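Local coordinates for fatty acid multifunctional protein (atmfp2) (Arabidopsis thaliana, PDB 2WTB) that hydrates long-chain enoyl-CoA and oxidises 3-hydroxyacyl-CoA with NAD+ in peroxisomal fatty acid beta-oxidation during seed germination, at residues F291-T296 with K484-V489; R305-R310 with S469-V474; V463-T468 with V490-G495. All blocks are in the same frame, centred on the assembly; numbering follows the deposited sequence.

Contact 1. Residues F291-T296 with K484-V489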
ATOM      1  N   PHE A 291       9.398   1.849  -0.561  1.00 59.37           N
ATOM      2  CA  PHE A 291      10.226   2.319   0.545  1.00 60.40           C
ATOM      3  C   PHE A 291       9.538   3.413   1.361  1.00 60.60           C
ATOM      4  O   PHE A 291       9.569   3.393   2.595  1.00 55.17           O
ATOM      5  CB  PHE A 291      11.578   2.815   0.031  1.00 59.42           C
ATOM      6  CG  PHE A 291      12.447   1.728  -0.527  1.00 68.96           C
ATOM      7  CD1 PHE A 291      13.288   1.005   0.300  1.00 73.00           C
ATOM      8  CD2 PHE A 291      12.423   1.427  -1.877  1.00 71.30           C
ATOM      9  CE1 PHE A 291      14.089   0.003  -0.210  1.00 81.80           C
ATOM     10  CE2 PHE A 291      13.223   0.427  -2.393  1.00 74.98           C
ATOM     11  CZ  PHE A 291      14.057  -0.287  -1.557  1.00 79.81           C
ATOM     12  N   SER A 292       8.923   4.365   0.665  1.00 54.03           N
ATOM     13  CA  SER A 292       8.230   5.473   1.309  1.00 53.78           C
ATOM     14  C   SER A 292       7.121   4.983   2.230  1.00 56.67           C
ATOM     15  O   SER A 292       6.855   5.586   3.271  1.00 63.63           O
ATOM     16  CB  SER A 292       7.662   6.437   0.265  1.00 55.76           C
ATOM     17  OG  SER A 292       8.700   7.120  -0.415  1.00 60.98           O
ATOM     18  N   GLN A 293       6.474   3.890   1.840  1.00 52.16           N
ATOM     19  CA  GLN A 293       5.495   3.235   2.698  1.00 83.45           C
ATOM     20  C   GLN A 293       6.123   2.876   4.044  1.00 82.17           C
ATOM     21  O   GLN A 293       5.494   3.008   5.097  1.00 75.56           O
ATOM     22  CB  GLN A 293       4.964   1.972   2.022  1.00 82.82           C
ATOM     23  CG  GLN A 293       4.463   0.914   2.988  1.00 86.04           C
ATOM     24  CD  GLN A 293       3.233   1.358   3.749  1.00 96.28           C
ATOM     25  OE1 GLN A 293       3.083   1.066   4.936  1.00 98.00           O
ATOM     26  NE2 GLN A 293       2.345   2.074   3.070  1.00 98.04           N
ATOM     27  N   ARG A 294       7.371   2.426   3.998  1.00 80.88           N
ATOM     28  CA  ARG A 294       8.080   1.983   5.189  1.00 73.21           C
ATOM     29  C   ARG A 294       8.533   3.136   6.082  1.00 77.84           C
ATOM     30  O   ARG A 294       8.533   3.017   7.308  1.00 81.57           O
ATOM     31  CB  ARG A 294       9.295   1.150   4.793  1.00 62.48           C
ATOM     32  CG  ARG A 294       8.972  -0.235   4.284  1.00 64.38           C
ATOM     33  CD  ARG A 294      10.248  -1.032   4.105  1.00 78.39           C
ATOM     34  NE  ARG A 294       9.995  -2.456   3.915  1.00 90.91           N
ATOM     35  CZ  ARG A 294      10.921  -3.396   4.057  1.00 98.63           C
ATOM     36  NH1 ARG A 294      12.158  -3.059   4.393  1.00 97.73           N
ATOM     37  NH2 ARG A 294      10.611  -4.672   3.868  1.00107.69           N
ATOM     38  N   GLY A 295       8.923   4.245   5.462  1.00 68.44           N
ATOM     39  CA  GLY A 295       9.567   5.331   6.180  1.00 57.87           C
ATOM     40  C   GLY A 295       8.649   6.325   6.863  1.00 50.88           C
ATOM     41  O   GLY A 295       9.116   7.325   7.409  1.00 49.78           O
ATOM     42  N   THR A 296       7.347   6.060   6.844  1.00 51.00           N
ATOM     43  CA  THR A 296       6.387   6.993   7.421  1.00 73.12           C
ATOM     44  C   THR A 296       6.428   6.978   8.945  1.00 68.00           C
ATOM     45  O   THR A 296       5.972   7.921   9.593  1.00 71.61           O
ATOM     46  CB  THR A 296       4.949   6.699   6.960  1.00 50.49           C
ATOM     47  OG1 THR A 296       4.549   5.406   7.430  1.00 50.77           O
ATOM     48  CG2 THR A 296       4.858   6.742   5.447  1.00 74.61           C
ATOM     49  N   LYS A 484      -3.316  -2.704  10.981  1.00 82.74           N
ATOM     50  CA  LYS A 484      -3.104  -2.783   9.539  1.00 86.93           C
ATOM     51  C   LYS A 484      -3.304  -1.448   8.823  1.00 83.56           C
ATOM     52  O   LYS A 484      -3.779  -1.405   7.687  1.00 91.77           O
ATOM     53  CB  LYS A 484      -4.014  -3.852   8.934  1.00 90.47           C
ATOM     54  CG  LYS A 484      -3.968  -5.183   9.668  1.00 91.38           C
ATOM     55  CD  LYS A 484      -2.541  -5.686   9.811  1.00 94.44           C
ATOM     56  CE  LYS A 484      -2.504  -7.069  10.445  1.00102.53           C
ATOM     57  NZ  LYS A 484      -3.142  -7.088  11.791  1.00101.60           N
ATOM     58  N   LYS A 485      -2.937  -0.361   9.492  1.00 70.26           N
ATOM     59  CA  LYS A 485      -3.010   0.966   8.899  1.00 67.43           C
ATOM     60  C   LYS A 485      -1.608   1.457   8.559  1.00 57.68           C
ATOM     61  O   LYS A 485      -0.622   0.962   9.105  1.00 58.16           O
ATOM     62  CB  LYS A 485      -3.674   1.946   9.868  1.00 71.12           C
ATOM     63  CG  LYS A 485      -5.164   1.735  10.065  1.00 66.95           C
ATOM     64  CD  LYS A 485      -5.967   2.567   9.085  1.00 62.43           C
ATOM     65  CE  LYS A 485      -7.453   2.504   9.397  1.00 69.59           C
ATOM     66  NZ  LYS A 485      -8.038   1.174   9.072  1.00 67.86           N
ATOM     67  N   THR A 486      -1.526   2.426   7.654  1.00 50.27           N
ATOM     68  CA  THR A 486      -0.262   3.088   7.352  1.00 50.37           C
ATOM     69  C   THR A 486      -0.293   4.510   7.896  1.00 62.70           C
ATOM     70  O   THR A 486      -0.970   5.377   7.344  1.00 68.15           O
ATOM     71  CB  THR A 486       0.035   3.109   5.846  1.00 48.88           C
ATOM     72  OG1 THR A 486       0.374   1.789   5.410  1.00 66.38           O
ATOM     73  CG2 THR A 486       1.197   4.045   5.540  1.00 40.92           C
ATOM     74  N   PRO A 487       0.436   4.747   8.994  1.00 56.55           N
ATOM     75  CA  PRO A 487       0.406   6.022   9.709  1.00 52.96           C
ATOM     76  C   PRO A 487       1.363   7.038   9.118  1.00 55.55           C
ATOM     77  O   PRO A 487       2.482   6.688   8.748  1.00 60.81           O
ATOM     78  CB  PRO A 487       0.893   5.650  11.119  1.00 50.89           C
ATOM     79  CG  PRO A 487       1.081   4.147  11.118  1.00 53.87           C
ATOM     80  CD  PRO A 487       1.271   3.761   9.694  1.00 53.98           C
ATOM     81  N   VAL A 488       0.911   8.284   9.026  1.00 47.41           N
ATOM     82  CA  VAL A 488       1.805   9.409   8.807  1.00 53.76           C
ATOM     83  C   VAL A 488       1.616  10.396   9.952  1.00 53.59           C
ATOM     84  O   VAL A 488       0.489  10.653  10.378  1.00 56.76           O
ATOM     85  CB  VAL A 488       1.548  10.111   7.458  1.00 53.95           C
ATOM     86  CG1 VAL A 488       2.067   9.260   6.315  1.00 60.16           C
ATOM     87  CG2 VAL A 488       0.069  10.413   7.284  1.00 57.25           C
ATOM     88  N   VAL A 489       2.719  10.929  10.467  1.00 47.70           N
ATOM     89  CA  VAL A 489       2.655  11.884  11.568  1.00 39.02           C
ATOM     90  C   VAL A 489       2.679  13.309  11.037  1.00 38.73           C
ATOM     91  O   VAL A 489       3.721  13.809  10.619  1.00 55.16           O
ATOM     92  CB  VAL A 489       3.813  11.682  12.567  1.00 47.27           C
ATOM     93  CG1 VAL A 489       3.771  12.749  13.647  1.00 55.12           C
ATOM     94  CG2 VAL A 489       3.747  10.290  13.183  1.00 40.55           C
TER

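Contact 2. Residues R305-R310 with S469-V474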
ATOM      1  N   ARG A 305      14.443   8.743  20.034  1.00 55.35           N
ATOM      2  CA  ARG A 305      14.777   9.077  21.420  1.00 53.32           C
ATOM      3  C   ARG A 305      15.025   7.856  22.303  1.00 59.93           C
ATOM      4  O   ARG A 305      15.514   7.980  23.428  1.00 64.99           O
ATOM      5  CB  ARG A 305      13.666   9.921  22.048  1.00 48.77           C
ATOM      6  CG  ARG A 305      13.619  11.365  21.590  1.00 50.48           C
ATOM      7  CD  ARG A 305      12.681  12.166  22.476  1.00 48.45           C
ATOM      8  NE  ARG A 305      12.455  13.515  21.973  1.00 60.88           N
ATOM      9  CZ  ARG A 305      11.552  14.351  22.473  1.00 72.98           C
ATOM     10  NH1 ARG A 305      10.792  13.972  23.492  1.00 63.29           N
ATOM     11  NH2 ARG A 305      11.407  15.563  21.954  1.00 85.53           N
ATOM     12  N   GLY A 306      14.669   6.683  21.799  1.00 58.09           N
ATOM     13  CA  GLY A 306      14.848   5.453  22.543  1.00 39.15           C
ATOM     14  C   GLY A 306      13.590   5.039  23.275  1.00 49.40           C
ATOM     15  O   GLY A 306      13.624   4.151  24.130  1.00 42.88           O
ATOM     16  N   LEU A 307      12.475   5.683  22.947  1.00 38.12           N
ATOM     17  CA  LEU A 307      11.198   5.337  23.562  1.00 46.48           C
ATOM     18  C   LEU A 307      10.665   4.019  23.010  1.00 51.46           C
ATOM     19  O   LEU A 307      11.129   3.523  21.985  1.00 56.59           O
ATOM     20  CB  LEU A 307      10.168   6.455  23.370  1.00 37.57           C
ATOM     21  CG  LEU A 307      10.599   7.858  23.817  1.00 41.94           C
ATOM     22  CD1 LEU A 307       9.441   8.839  23.731  1.00 41.03           C
ATOM     23  CD2 LEU A 307      11.166   7.825  25.223  1.00 35.35           C
ATOM     24  N   VAL A 308       9.687   3.454  23.704  1.00 52.63           N
ATOM     25  CA  VAL A 308       9.099   2.184  23.321  1.00 49.49           C
ATOM     26  C   VAL A 308       7.590   2.275  23.496  1.00 54.76           C
ATOM     27  O   VAL A 308       7.108   2.862  24.464  1.00 57.48           O
ATOM     28  CB  VAL A 308       9.662   1.027  24.179  1.00 59.25           C
ATOM     29  CG1 VAL A 308       8.796  -0.215  24.053  1.00 65.19           C
ATOM     30  CG2 VAL A 308      11.105   0.726  23.791  1.00 49.51           C
ATOM     31  N   PRO A 309       6.835   1.704  22.549  1.00 58.25           N
ATOM     32  CA  PRO A 309       5.374   1.784  22.615  1.00 54.79           C
ATOM     33  C   PRO A 309       4.833   1.144  23.889  1.00 53.13           C
ATOM     34  O   PRO A 309       5.288   0.069  24.277  1.00 39.97           O
ATOM     35  CB  PRO A 309       4.925   0.973  21.396  1.00 57.32           C
ATOM     36  CG  PRO A 309       6.100   0.965  20.481  1.00 58.18           C
ATOM     37  CD  PRO A 309       7.300   0.960  21.367  1.00 54.08           C
ATOM     38  N   ARG A 310       3.877   1.808  24.531  1.00 47.62           N
ATOM     39  CA  ARG A 310       3.175   1.228  25.667  1.00 51.28           C
ATOM     40  C   ARG A 310       2.131   0.230  25.184  1.00 63.95           C
ATOM     41  O   ARG A 310       1.658   0.309  24.049  1.00 68.28           O
ATOM     42  CB  ARG A 310       2.501   2.322  26.501  1.00 54.41           C
ATOM     43  CG  ARG A 310       3.458   3.143  27.348  1.00 61.86           C
ATOM     44  CD  ARG A 310       2.717   4.193  28.163  1.00 74.59           C
ATOM     45  NE  ARG A 310       2.284   5.325  27.347  1.00 87.18           N
ATOM     46  CZ  ARG A 310       1.575   6.351  27.806  1.00 90.72           C
ATOM     47  NH1 ARG A 310       1.209   6.393  29.080  1.00 90.29           N
ATOM     48  NH2 ARG A 310       1.229   7.336  26.990  1.00 86.52           N
ATOM     49  N   SER A 469       3.161  14.863  23.465  1.00 44.16           N
ATOM     50  CA  SER A 469       4.399  14.239  23.912  1.00 52.00           C
ATOM     51  C   SER A 469       4.847  13.141  22.953  1.00 50.96           C
ATOM     52  O   SER A 469       4.026  12.400  22.412  1.00 47.47           O
ATOM     53  CB  SER A 469       4.234  13.668  25.319  1.00 55.87           C
ATOM     54  OG  SER A 469       3.420  12.511  25.299  1.00 61.36           O
ATOM     55  N   ALA A 470       6.156  13.041  22.750  1.00 43.52           N
ATOM     56  CA  ALA A 470       6.716  12.037  21.857  1.00 40.90           C
ATOM     57  C   ALA A 470       6.215  10.638  22.197  1.00 48.03           C
ATOM     58  O   ALA A 470       5.922   9.843  21.302  1.00 46.51           O
ATOM     59  CB  ALA A 470       8.233  12.079  21.899  1.00 33.61           C
ATOM     60  N   GLN A 471       6.115  10.344  23.488  1.00 46.74           N
ATOM     61  CA  GLN A 471       5.719   9.012  23.936  1.00 50.57           C
ATOM     62  C   GLN A 471       4.301   8.653  23.502  1.00 46.26           C
ATOM     63  O   GLN A 471       4.007   7.490  23.232  1.00 50.97           O
ATOM     64  CB  GLN A 471       5.856   8.886  25.455  1.00 45.06           C
ATOM     65  CG  GLN A 471       5.317   7.580  26.023  1.00 35.04           C
ATOM     66  CD  GLN A 471       6.150   6.379  25.628  1.00 47.10           C
ATOM     67  OE1 GLN A 471       7.369   6.358  25.818  1.00 49.64           O
ATOM     68  NE2 GLN A 471       5.495   5.362  25.082  1.00 47.63           N
ATOM     69  N   VAL A 472       3.424   9.649  23.440  1.00 43.01           N
ATOM     70  CA  VAL A 472       2.059   9.423  22.976  1.00 48.24           C
ATOM     71  C   VAL A 472       2.046   9.134  21.474  1.00 62.28           C
ATOM     72  O   VAL A 472       1.302   8.272  21.000  1.00 63.13           O
ATOM     73  CB  VAL A 472       1.136  10.618  23.294  1.00 44.32           C
ATOM     74  CG1 VAL A 472      -0.221  10.443  22.623  1.00 50.82           C
ATOM     75  CG2 VAL A 472       0.965  10.765  24.795  1.00 46.15           C
ATOM     76  N   ILE A 473       2.879   9.855  20.732  1.00 51.63           N
ATOM     77  CA  ILE A 473       2.995   9.646  19.294  1.00 43.30           C
ATOM     78  C   ILE A 473       3.551   8.257  18.996  1.00 46.34           C
ATOM     79  O   ILE A 473       3.028   7.540  18.146  1.00 44.39           O
ATOM     80  CB  ILE A 473       3.890  10.713  18.645  1.00 39.61           C
ATOM     81  CG1 ILE A 473       3.198  12.077  18.681  1.00 34.21           C
ATOM     82  CG2 ILE A 473       4.227  10.326  17.219  1.00 38.18           C
ATOM     83  CD1 ILE A 473       4.080  13.220  18.240  1.00 33.41           C
ATOM     84  N   VAL A 474       4.611   7.884  19.703  1.00 45.29           N
ATOM     85  CA  VAL A 474       5.193   6.556  19.567  1.00 35.52           C
ATOM     86  C   VAL A 474       4.154   5.481  19.878  1.00 50.61           C
ATOM     87  O   VAL A 474       4.136   4.422  19.248  1.00 59.01           O
ATOM     88  CB  VAL A 474       6.422   6.385  20.485  1.00 35.22           C
ATOM     89  CG1 VAL A 474       6.705   4.911  20.751  1.00 29.93           C
ATOM     90  CG2 VAL A 474       7.636   7.081  19.882  1.00 31.83           C
TER

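Contact 3. Residues V463-T468 with V490-G495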
ATOM      1  N   VAL A 463      -2.082  13.350  14.106  1.00 46.45           N
ATOM      2  CA  VAL A 463      -1.890  14.794  14.180  1.00 52.46           C
ATOM      3  C   VAL A 463      -1.281  15.209  15.516  1.00 51.16           C
ATOM      4  O   VAL A 463      -1.932  15.134  16.558  1.00 51.61           O
ATOM      5  CB  VAL A 463      -3.217  15.549  13.973  1.00 58.03           C
ATOM      6  CG1 VAL A 463      -2.978  17.048  13.990  1.00 58.91           C
ATOM      7  CG2 VAL A 463      -3.870  15.126  12.666  1.00 67.58           C
ATOM      8  N   ARG A 464      -0.027  15.649  15.474  1.00 44.35           N
ATOM      9  CA  ARG A 464       0.673  16.089  16.674  1.00 47.50           C
ATOM     10  C   ARG A 464       0.510  17.593  16.846  1.00 40.12           C
ATOM     11  O   ARG A 464       0.294  18.314  15.877  1.00 46.07           O
ATOM     12  CB  ARG A 464       2.164  15.757  16.568  1.00 40.15           C
ATOM     13  CG  ARG A 464       2.963  16.851  15.879  1.00 49.31           C
ATOM     14  CD  ARG A 464       4.010  16.300  14.927  1.00 53.77           C
ATOM     15  NE  ARG A 464       5.273  16.009  15.591  1.00 61.98           N
ATOM     16  CZ  ARG A 464       6.455  16.083  14.991  1.00 59.30           C
ATOM     17  NH1 ARG A 464       6.528  16.449  13.721  1.00 37.99           N
ATOM     18  NH2 ARG A 464       7.565  15.802  15.663  1.00 68.62           N
ATOM     19  N   THR A 465       0.614  18.066  18.081  1.00 52.80           N
ATOM     20  CA  THR A 465       0.629  19.498  18.337  1.00 48.24           C
ATOM     21  C   THR A 465       2.018  19.884  18.809  1.00 48.81           C
ATOM     22  O   THR A 465       2.934  19.063  18.779  1.00 52.92           O
ATOM     23  CB  THR A 465      -0.393  19.903  19.408  1.00 58.70           C
ATOM     24  OG1 THR A 465      -1.616  19.188  19.201  1.00 70.49           O
ATOM     25  CG2 THR A 465      -0.671  21.389  19.330  1.00 74.34           C
ATOM     26  N   ASN A 466       2.174  21.133  19.236  1.00 53.59           N
ATOM     27  CA  ASN A 466       3.413  21.583  19.852  1.00 52.05           C
ATOM     28  C   ASN A 466       3.567  20.950  21.227  1.00 54.14           C
ATOM     29  O   ASN A 466       4.658  20.923  21.793  1.00 57.39           O
ATOM     30  CB  ASN A 466       3.419  23.104  19.996  1.00 59.75           C
ATOM     31  CG  ASN A 466       3.086  23.814  18.704  1.00 69.04           C
ATOM     32  OD1 ASN A 466       2.264  24.732  18.681  1.00 77.25           O
ATOM     33  ND2 ASN A 466       3.721  23.392  17.615  1.00 61.47           N
ATOM     34  N   HIS A 467       2.460  20.438  21.757  1.00 53.10           N
ATOM     35  CA  HIS A 467       2.430  19.915  23.117  1.00 55.51           C
ATOM     36  C   HIS A 467       2.394  18.389  23.172  1.00 56.73           C
ATOM     37  O   HIS A 467       2.841  17.788  24.148  1.00 60.98           O
ATOM     38  CB  HIS A 467       1.241  20.503  23.878  1.00 43.66           C
ATOM     39  CG  HIS A 467       1.169  21.996  23.813  1.00 48.86           C
ATOM     40  ND1 HIS A 467       1.894  22.815  24.653  1.00 53.21           N
ATOM     41  CD2 HIS A 467       0.463  22.821  23.003  1.00 50.52           C
ATOM     42  CE1 HIS A 467       1.637  24.077  24.364  1.00 57.36           C
ATOM     43  NE2 HIS A 467       0.770  24.109  23.368  1.00 53.21           N
ATOM     44  N   THR A 468       1.860  17.763  22.129  1.00 57.12           N
ATOM     45  CA  THR A 468       1.794  16.309  22.086  1.00 54.43           C
ATOM     46  C   THR A 468       3.148  15.717  22.449  1.00 48.11           C
ATOM     47  O   THR A 468       4.160  16.034  21.824  1.00 46.90           O
ATOM     48  CB  THR A 468       1.380  15.794  20.696  1.00 57.16           C
ATOM     49  OG1 THR A 468       0.102  16.337  20.342  1.00 58.29           O
ATOM     50  CG2 THR A 468       1.299  14.276  20.700  1.00 49.92           C
ATOM     51  N   VAL A 490       1.523  13.963  11.058  1.00 43.14           N
ATOM     52  CA  VAL A 490       1.407  15.312  10.519  1.00 55.49           C
ATOM     53  C   VAL A 490       1.193  16.342  11.622  1.00 62.55           C
ATOM     54  O   VAL A 490       0.844  15.994  12.752  1.00 64.96           O
ATOM     55  CB  VAL A 490       0.270  15.413   9.477  1.00 53.53           C
ATOM     56  CG1 VAL A 490       0.519  14.445   8.332  1.00 50.97           C
ATOM     57  CG2 VAL A 490      -1.081  15.145  10.127  1.00 48.94           C
ATOM     58  N   GLY A 491       1.408  17.611  11.284  1.00 59.46           N
ATOM     59  CA  GLY A 491       1.296  18.692  12.246  1.00 51.92           C
ATOM     60  C   GLY A 491      -0.097  19.283  12.305  1.00 59.11           C
ATOM     61  O   GLY A 491      -0.916  19.058  11.415  1.00 65.36           O
ATOM     62  N   ASN A 492      -0.368  20.045  13.359  1.00 54.97           N
ATOM     63  CA  ASN A 492      -1.679  20.650  13.543  1.00 59.12           C
ATOM     64  C   ASN A 492      -1.848  21.922  12.721  1.00 63.05           C
ATOM     65  O   ASN A 492      -1.171  22.923  12.949  1.00 73.02           O
ATOM     66  CB  ASN A 492      -1.938  20.935  15.024  1.00 68.81           C
ATOM     67  CG  ASN A 492      -3.365  21.375  15.294  1.00 77.92           C
ATOM     68  OD1 ASN A 492      -4.150  21.585  14.372  1.00 85.76           O
ATOM     69  ND2 ASN A 492      -3.707  21.512  16.569  1.00 87.11           N
ATOM     70  N   CYS A 493      -2.759  21.867  11.757  1.00 68.36           N
ATOM     71  CA  CYS A 493      -3.073  23.014  10.917  1.00 66.05           C
ATOM     72  C   CYS A 493      -4.344  22.721  10.133  1.00 73.07           C
ATOM     73  O   CYS A 493      -4.838  21.593  10.134  1.00 78.79           O
ATOM     74  CB  CYS A 493      -1.925  23.312   9.953  1.00 57.91           C
ATOM     75  SG  CYS A 493      -1.678  22.037   8.693  1.00 87.12           S
ATOM     76  N   THR A 494      -4.866  23.741   9.463  1.00 68.91           N
ATOM     77  CA  THR A 494      -6.078  23.600   8.668  1.00 69.40           C
ATOM     78  C   THR A 494      -5.990  22.434   7.685  1.00 64.82           C
ATOM     79  O   THR A 494      -5.240  22.489   6.712  1.00 64.62           O
ATOM     80  CB  THR A 494      -6.370  24.892   7.887  1.00 70.81           C
ATOM     81  OG1 THR A 494      -6.400  26.003   8.794  1.00 62.63           O
ATOM     82  CG2 THR A 494      -7.701  24.788   7.162  1.00 76.00           C
ATOM     83  N   GLY A 495      -6.753  21.376   7.951  1.00 62.49           N
ATOM     84  CA  GLY A 495      -6.818  20.232   7.057  1.00 66.71           C
ATOM     85  C   GLY A 495      -5.611  19.311   7.123  1.00 69.45           C
ATOM     86  O   GLY A 495      -5.425  18.457   6.251  1.00 67.91           O
TER

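Contact 1. Residues F291-T296 with K484-V489
Helix 281-294 finishes in F291-T296 beside the start of strand 486-491, and the two backbones draw together along the chain: the CA atoms of Q293 and T486 are 7.4 Å apart, those of T296 and V488 only 5.4 Å. Just upstream of the strand, the preceding helix 470-482 is closed by a Schellman motif in which K484, with positive phi, is the C-prime residue. No backbone-to-backbone bond spans the gap; side chains do the joining. Q293 sets out with CG anti to its backbone N (chi1 154°) and bends at chi2, so that its amide meets the T486 hydroxyl tip to tip. T486 OG1 donates to Q293 OE1 over 2.8 Å, arriving in the carbonyl plane on a lone pair. The T486 methyl CG2 lies against the same amide, 3.4 Å from Q293 NE2. Further along, T296 carries its hydroxyl in the crowded position between backbone N and carbonyl carbon (chi1 64°), which aims OG1 at the strand. It donates to P487 O at 2.8 Å, nearly along the C=O axis. T296 CG2, beside the backbone N, crosses V488 CG1 obliquely at 3.9 Å and adds an apolar touch to the polar pair. Helix 651-662 packs on F291-T296, through M660 against Q293 and D653 against T296. An alanine in place of Q293 would remove the amide, and would probably leave the T486 hydroxyl without this acceptor and loosen the helix end from the strand. Two hydroxyls thus each give their proton to a carbonyl, one in either direction between the segments, and the chemistry implies a largely buried seam in which directed polar bonds fasten a helix terminus to one edge strand of the NAD-binding domain sheet.

Contact 2. Residues R305-R310 with S469-V474
Q471 leaves its helix with CG anti to the backbone N (chi1 174°) and folds at chi2, a pair of torsions that carries its amide up to the backbone of the loop R305-R310. There NE2 donates to V308 O at 3.0 Å in an almost straight bond, 173° at the hydrogen. The acceptor lies in the amide plane of Q471, while the donor stands above the carbonyl plane of V308. The same nitrogen also bonds to D475 OD1, one turn on, so the orientation of the amide is fixed from two sides. L307, its CG beside the backbone N, crosses Q471 obliquely: CD1 comes down on the helix backbone, 3.7 Å from Q471 N, and also reaches A470 CB at 3.9 Å. R305 stretches out from CG to NE and lays one face of its guanidinium over the A470 methyl, with NH1 and A470 CB 3.6 Å apart. At the other end V474 CG1, anti to its backbone N, presses on the proline, 3.7 Å from P309 N. R310 bends at chi3, bringing its guanidinium past Q471 with the two planes 84° apart, and V472 CG2 sits at the guanidinium edge. The charge is met by D475, which takes a salt bridge from R310 NE, so one carboxylate ties together the arginine and the glutamine. S469 is the N-cap of the helix, its OG accepting a weak bond from V472 N at 3.4 Å. The loop leading from helix 281-294 to strand 315-318 therefore runs across the first turns of helix 470-482, whose I473 instead touches V302 and T468; helix 470-482 in turn joins strand 459-464 to strand 486-491.

Contact 3. Residues V463-T468 with V490-G495
Strands 459-464 and 486-491 are the two parallel strands of a beta-alpha-beta unit, linked through helix 470-482, and here their C-terminal ends lie side by side. The clear bond is R464 N to V490 O, 2.9 Å long with 162° at the hydrogen, and it comes in nearly along the C=O axis. The same carbonyl receives a CA-H...O contact from V463, whose CA stands 3.3 Å from V490 O, so two donors of consecutive residues converge on one oxygen. V463 and V490 form a parallel bridge and send their side chains to the same face of the sheet. Their methyls cross obliquely, V463 CG2 meeting V490 CG2 at 3.8 Å. V463 CG1, anti to the backbone N, extends instead to N492 CA at 3.9 Å. In the sheet of this Rossmann-type NAD-binding domain strand 486-491 is an outermost strand, and 459-464 runs antiparallel to its other neighbour, 445-450, to which it is tied by backbone hydrogen bonding between V463 and G447. R464 turns to the face away from the valines, with CG in the crowded position (chi1 88°) and bends at chi2 and chi3 that keep CB, CG and CD close to V490 O; its side chain also touches V302 and I473. Past the strands, N492 CB rests 3.5 Å from R464 O, and its side chain lies alongside that of T465, pointing the same way. N492 ND2 is bonded to D431 OD1, while T465 N donates to T468 OG1 at 2.9 Å, drawing segment 463-468 into a tight bend that leads into helix 470-482.

All three contacts gather round one unit, strand 459-464, helix 470-482 and strand 486-491. Contact 1 is the buried one and fastens an outermost strand to the end of helix 281-294; contacts 2 and 3 are only partly buried, and contact 2 has the most exposed residues. Chemistry follows place: hydroxyl-to-carbonyl bonds in contact 1, amide and arginine groups with aliphatic patches in contact 2, main-chain pairing with valine packing in contact 3. Contacts 1 and 3 share strand 486-491, where V489 packs on R464. I473 binds the set, touching V489 of contact 1 and R464 and T468 of contact 3. Neighbouring centres lie about 16 to 17 Å apart.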